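Local coordinates for sortase B (Listeria monocytogenes serovar 1/2a, PDB 5JCV), which anchors surface proteins to the cell wall by cleaving their C-terminal sorting signal and passing the thioester-linked product to the wall, at residues Glu131-Leu139 with Val154-Thr162. Residues are numbered along the deposited sequence; the frame is centred on the assembly and turned at random. Where two conformers were deposited one is given.
Sequences ETTDFEDYL and VSGKDRIIT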
ATOM      1  N   GLU A 131      28.361   1.634   6.470  1.00115.33           N
ATOM      2  CA  GLU A 131      28.612   0.316   7.049  1.00112.00           C
ATOM      3  C   GLU A 131      27.574  -0.043   8.111  1.00111.84           C
ATOM      4  O   GLU A 131      26.777   0.801   8.559  1.00107.91           O
ATOM      5  CB  GLU A 131      29.988   0.304   7.719  1.00115.00           C
ATOM      6  CG  GLU A 131      31.041   1.169   7.039  1.00120.14           C
ATOM      7  CD  GLU A 131      32.453   0.759   7.409  1.00120.34           C
ATOM      8  OE1 GLU A 131      32.749  -0.453   7.351  1.00108.35           O
ATOM      9  OE2 GLU A 131      33.257   1.652   7.756  1.00119.56           O
ATOM     10  N   THR A 132      27.616  -1.306   8.523  1.00106.99           N
ATOM     11  CA  THR A 132      26.901  -1.764   9.696  1.00104.54           C
ATOM     12  C   THR A 132      27.509  -1.166  10.978  1.00112.32           C
ATOM     13  O   THR A 132      26.808  -0.983  11.982  1.00109.55           O
ATOM     14  CB  THR A 132      26.925  -3.293   9.754  1.00104.24           C
ATOM     15  OG1 THR A 132      26.288  -3.797   8.578  1.00105.49           O
ATOM     16  CG2 THR A 132      26.205  -3.834  10.996  1.00103.20           C
ATOM     17  N   THR A 133      28.803  -0.845  10.935  1.00114.77           N
ATOM     18  CA  THR A 133      29.489  -0.235  12.071  0.60113.97           C
ATOM     19  C   THR A 133      29.029   1.210  12.314  1.00115.31           C
ATOM     20  O   THR A 133      29.100   1.707  13.438  1.00117.42           O
ATOM     21  CB  THR A 133      31.020  -0.250  11.876  0.60115.01           C
ATOM     22  OG1 THR A 133      31.370   0.500  10.703  0.60117.14           O
ATOM     23  CG2 THR A 133      31.540  -1.689  11.749  0.60115.18           C
ATOM     24  N   ASP A 134      28.567   1.890  11.260  1.00109.08           N
ATOM     25  CA  ASP A 134      28.095   3.275  11.394  1.00105.61           C
ATOM     26  C   ASP A 134      26.762   3.340  12.144  1.00 95.87           C
ATOM     27  O   ASP A 134      26.538   4.233  12.937  1.00 82.20           O
ATOM     28  CB  ASP A 134      27.975   3.951  10.029  1.00110.28           C
ATOM     29  CG  ASP A 134      29.313   4.046   9.310  1.00120.50           C
ATOM     30  OD1 ASP A 134      30.368   4.089   9.983  1.00118.36           O
ATOM     31  OD2 ASP A 134      29.310   4.062   8.064  1.00133.87           O
ATOM     32  N   PHE A 135      25.901   2.359  11.903  1.00 89.63           N
ATOM     33  CA  PHE A 135      24.644   2.274  12.598  1.00 82.42           C
ATOM     34  C   PHE A 135      24.791   1.897  14.075  1.00 85.04           C
ATOM     35  O   PHE A 135      23.942   2.255  14.899  1.00 78.10           O
ATOM     36  CB  PHE A 135      23.746   1.293  11.886  1.00 75.38           C
ATOM     37  CG  PHE A 135      22.327   1.366  12.322  1.00 77.70           C
ATOM     38  CD1 PHE A 135      21.644   2.584  12.283  1.00 75.40           C
ATOM     39  CD2 PHE A 135      21.661   0.228  12.787  1.00 75.28           C
ATOM     40  CE1 PHE A 135      20.340   2.659  12.691  1.00 73.19           C
ATOM     41  CE2 PHE A 135      20.347   0.298  13.192  1.00 74.30           C
ATOM     42  CZ  PHE A 135      19.681   1.515  13.134  1.00 73.78           C
ATOM     43  N   GLU A 136      25.866   1.189  14.416  1.00 84.96           N
ATOM     44  CA  GLU A 136      26.128   0.859  15.815  1.00 88.51           C
ATOM     45  C   GLU A 136      26.657   2.068  16.590  1.00 83.78           C
ATOM     46  O   GLU A 136      26.373   2.192  17.792  1.00 82.74           O
ATOM     47  CB  GLU A 136      27.063  -0.367  15.926  1.00 97.93           C
ATOM     48  CG  GLU A 136      27.611  -0.700  17.325  1.00104.60           C
ATOM     49  CD  GLU A 136      26.560  -0.983  18.411  1.00108.28           C
ATOM     50  OE1 GLU A 136      25.347  -1.167  18.128  1.00107.93           O
ATOM     51  OE2 GLU A 136      26.976  -1.036  19.589  1.00110.84           O
ATOM     52  N   ASP A 137      27.404   2.949  15.911  1.00 82.91           N
ATOM     53  CA  ASP A 137      27.839   4.236  16.485  1.00 81.79           C
ATOM     54  C   ASP A 137      26.606   5.127  16.729  1.00 80.72           C
ATOM     55  O   ASP A 137      26.489   5.768  17.780  1.00 84.06           O
ATOM     56  CB  ASP A 137      28.796   5.015  15.551  1.00 84.18           C
ATOM     57  CG  ASP A 137      29.966   4.181  15.029  1.00 88.50           C
ATOM     58  OD1 ASP A 137      30.397   3.208  15.679  1.00 88.00           O
ATOM     59  OD2 ASP A 137      30.473   4.516  13.941  1.00 90.86           O
ATOM     60  N   TYR A 138      25.714   5.172  15.735  1.00 72.94           N
ATOM     61  CA  TYR A 138      24.432   5.867  15.842  1.00 70.28           C
ATOM     62  C   TYR A 138      23.633   5.390  17.065  1.00 69.13           C
ATOM     63  O   TYR A 138      23.163   6.201  17.872  1.00 71.03           O
ATOM     64  CB  TYR A 138      23.635   5.715  14.542  1.00 65.82           C
ATOM     65  CG  TYR A 138      22.271   6.349  14.562  1.00 64.47           C
ATOM     66  CD1 TYR A 138      22.045   7.605  14.032  1.00 62.03           C
ATOM     67  CD2 TYR A 138      21.201   5.680  15.101  1.00 64.19           C
ATOM     68  CE1 TYR A 138      20.785   8.178  14.059  1.00 63.22           C
ATOM     69  CE2 TYR A 138      19.944   6.229  15.124  1.00 59.63           C
ATOM     70  CZ  TYR A 138      19.726   7.481  14.625  1.00 62.76           C
ATOM     71  OH  TYR A 138      18.436   7.994  14.691  1.00 54.79           O
ATOM     72  N   LEU A 139      23.526   4.085  17.238  1.00 69.54           N
ATOM     73  CA  LEU A 139      22.713   3.538  18.322  1.00 71.08           C
ATOM     74  C   LEU A 139      23.290   3.848  19.679  1.00 73.54           C
ATOM     75  O   LEU A 139      22.552   4.124  20.620  1.00 77.58           O
ATOM     76  CB  LEU A 139      22.546   2.038  18.171  1.00 69.64           C
ATOM     77  CG  LEU A 139      21.714   1.625  16.963  1.00 67.70           C
ATOM     78  CD1 LEU A 139      21.764   0.111  16.783  1.00 69.46           C
ATOM     79  CD2 LEU A 139      20.281   2.124  17.084  1.00 66.47           C
ATOM     80  N   VAL A 154      19.526  -3.468  21.411  1.00 80.61           N
ATOM     81  CA  VAL A 154      19.366  -3.296  19.981  1.00 79.34           C
ATOM     82  C   VAL A 154      20.784  -3.205  19.421  1.00 80.60           C
ATOM     83  O   VAL A 154      21.674  -2.613  20.041  1.00 78.25           O
ATOM     84  CB  VAL A 154      18.505  -2.024  19.667  1.00 77.40           C
ATOM     85  CG1 VAL A 154      18.990  -0.835  20.474  1.00 80.87           C
ATOM     86  CG2 VAL A 154      18.447  -1.683  18.179  1.00 73.95           C
ATOM     87  N   SER A 155      20.987  -3.812  18.258  1.00 79.91           N
ATOM     88  CA  SER A 155      22.297  -3.897  17.645  1.00 82.27           C
ATOM     89  C   SER A 155      22.238  -3.317  16.252  1.00 77.75           C
ATOM     90  O   SER A 155      21.172  -3.155  15.660  1.00 76.89           O
ATOM     91  CB  SER A 155      22.791  -5.365  17.574  1.00 86.81           C
ATOM     92  OG  SER A 155      22.234  -6.101  16.473  1.00 83.74           O
ATOM     93  N   GLY A 156      23.418  -3.077  15.716  1.00 78.96           N
ATOM     94  CA  GLY A 156      23.587  -2.545  14.378  1.00 80.65           C
ATOM     95  C   GLY A 156      22.966  -3.398  13.310  1.00 81.70           C
ATOM     96  O   GLY A 156      22.866  -2.962  12.164  1.00 83.58           O
ATOM     97  N   LYS A 157      22.594  -4.622  13.681  1.00 84.02           N
ATOM     98  CA  LYS A 157      21.902  -5.541  12.795  1.00 85.76           C
ATOM     99  C   LYS A 157      20.397  -5.269  12.780  1.00 83.00           C
ATOM    100  O   LYS A 157      19.724  -5.575  11.801  1.00 78.90           O
ATOM    101  CB  LYS A 157      22.187  -6.992  13.220  1.00 94.28           C
ATOM    102  CG  LYS A 157      23.670  -7.366  13.256  1.00 96.81           C
ATOM    103  CD  LYS A 157      23.852  -8.870  13.383  1.00102.89           C
ATOM    104  CE  LYS A 157      25.009  -9.248  14.301  1.00105.42           C
ATOM    105  NZ  LYS A 157      24.931 -10.695  14.662  1.00107.84           N
ATOM    106  N   ASP A 158      19.861  -4.657  13.840  1.00 82.38           N
ATOM    107  CA  ASP A 158      18.433  -4.318  13.857  1.00 76.05           C
ATOM    108  C   ASP A 158      18.142  -3.151  12.935  1.00 72.15           C
ATOM    109  O   ASP A 158      19.058  -2.510  12.401  1.00 71.46           O
ATOM    110  CB  ASP A 158      17.987  -3.952  15.263  1.00 82.13           C
ATOM    111  CG  ASP A 158      18.232  -5.058  16.255  1.00 81.69           C
ATOM    112  OD1 ASP A 158      17.915  -6.202  15.936  1.00 82.51           O
ATOM    113  OD2 ASP A 158      18.757  -4.775  17.348  1.00 83.41           O
ATOM    114  N   ARG A 159      16.857  -2.875  12.770  1.00 69.57           N
ATOM    115  CA  ARG A 159      16.369  -1.672  12.097  1.00 67.34           C
ATOM    116  C   ARG A 159      15.354  -0.968  12.978  1.00 64.65           C
ATOM    117  O   ARG A 159      14.652  -1.618  13.743  1.00 59.66           O
ATOM    118  CB  ARG A 159      15.680  -2.031  10.799  1.00 64.16           C
ATOM    119  CG  ARG A 159      16.625  -2.399   9.689  1.00 66.38           C
ATOM    120  CD  ARG A 159      15.803  -2.649   8.424  1.00 68.60           C
ATOM    121  NE  ARG A 159      14.707  -3.553   8.782  1.00 74.98           N
ATOM    122  CZ  ARG A 159      14.809  -4.879   8.833  1.00 75.47           C
ATOM    123  NH1 ARG A 159      15.955  -5.473   8.463  1.00 67.19           N
ATOM    124  NH2 ARG A 159      13.757  -5.607   9.240  1.00 79.52           N
ATOM    125  N   ILE A 160      15.248   0.354  12.833  1.00 60.88           N
ATOM    126  CA  ILE A 160      14.417   1.163  13.743  1.00 57.76           C
ATOM    127  C   ILE A 160      13.452   2.125  13.085  1.00 55.00           C
ATOM    128  O   ILE A 160      13.480   2.367  11.883  1.00 55.87           O
ATOM    129  CB  ILE A 160      15.259   1.977  14.732  1.00 57.62           C
ATOM    130  CG1 ILE A 160      15.935   3.148  14.036  1.00 56.90           C
ATOM    131  CG2 ILE A 160      16.288   1.097  15.426  1.00 59.30           C
ATOM    132  CD1 ILE A 160      16.862   3.910  14.959  1.00 55.89           C
ATOM    133  N   ILE A 161      12.557   2.640  13.911  1.00 53.87           N
ATOM    134  CA  ILE A 161      11.623   3.657  13.491  1.00 53.08           C
ATOM    135  C   ILE A 161      11.681   4.783  14.523  1.00 52.93           C
ATOM    136  O   ILE A 161      11.808   4.527  15.721  1.00 50.50           O
ATOM    137  CB  ILE A 161      10.220   3.097  13.250  1.00 56.81           C
ATOM    138  CG1 ILE A 161       9.178   4.213  13.153  1.00 57.22           C
ATOM    139  CG2 ILE A 161       9.843   2.135  14.328  1.00 64.02           C
ATOM    140  CD1 ILE A 161       7.915   3.818  12.433  1.00 60.57           C
ATOM    141  N   THR A 162      11.656   6.027  14.016  1.00 50.45           N
ATOM    142  CA  THR A 162      11.791   7.227  14.825  1.00 47.10           C
ATOM    143  C   THR A 162      10.524   8.025  14.637  1.00 47.31           C
ATOM    144  O   THR A 162      10.122   8.329  13.488  1.00 48.66           O
ATOM    145  CB  THR A 162      12.990   8.097  14.364  1.00 46.76           C
ATOM    146  OG1 THR A 162      14.192   7.328  14.396  1.00 48.86           O
ATOM    147  CG2 THR A 162      13.186   9.290  15.256  1.00 44.06           C
TER
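In the sortase domain, F135, Y138 and L139 of helix 132-145 pack against the type I beta turn S155-D158 and I160, at the start of an interior strand, 160-165. Apolar side chains carry most of the helix side in this example, while the turn offers backbone oxygens and the N-H of G156. With CG anti to the backbone N (chi1 -166°), F135 extends its ring toward the turn. The oxygen of G156 lies at the ring edge, near its plane, 3.5 Å from F135 CD2, while D158 O approaches F135 CE2 at 3.2 Å. K66 NZ hydrogen-bonds both oxygens, so each has a polar partner besides the ring. At the far end of the phenyl group, CZ meets CG2 of I160 at 4.1 Å. The isoleucine is shared: its CD1 also reaches Y138 CE2, 3.9 Å away. Y138 OH is hydrogen-bonded to the backbone oxygen of Y124 and to Q180. L139 CG lies above one face of the F135 ring, offset toward its rim, and L139 CD1 reaches S155 C (3.5 Å) and CG2 of V154. The backbones come nearest at G156, which has no side chain and whose CA lies 4.5 Å from that of E136; T132 CG2 touches the G156 oxygen. E136 OE1, 3.6 Å from G156 N and too far to bond, is buried without a partner in the model. Within the turn, D158 OD2 takes the N-H of S155 at 2.6 Å, and S155 OG accepts from K157 N in an ST turn. F129 meets both F135 and Y138 edge-to-face, and F113 of strand 107-118 touches L139 and I160. Such a helix, laid against the beta core in the connection before strand 160-165, is characteristic of the class B sortase fold.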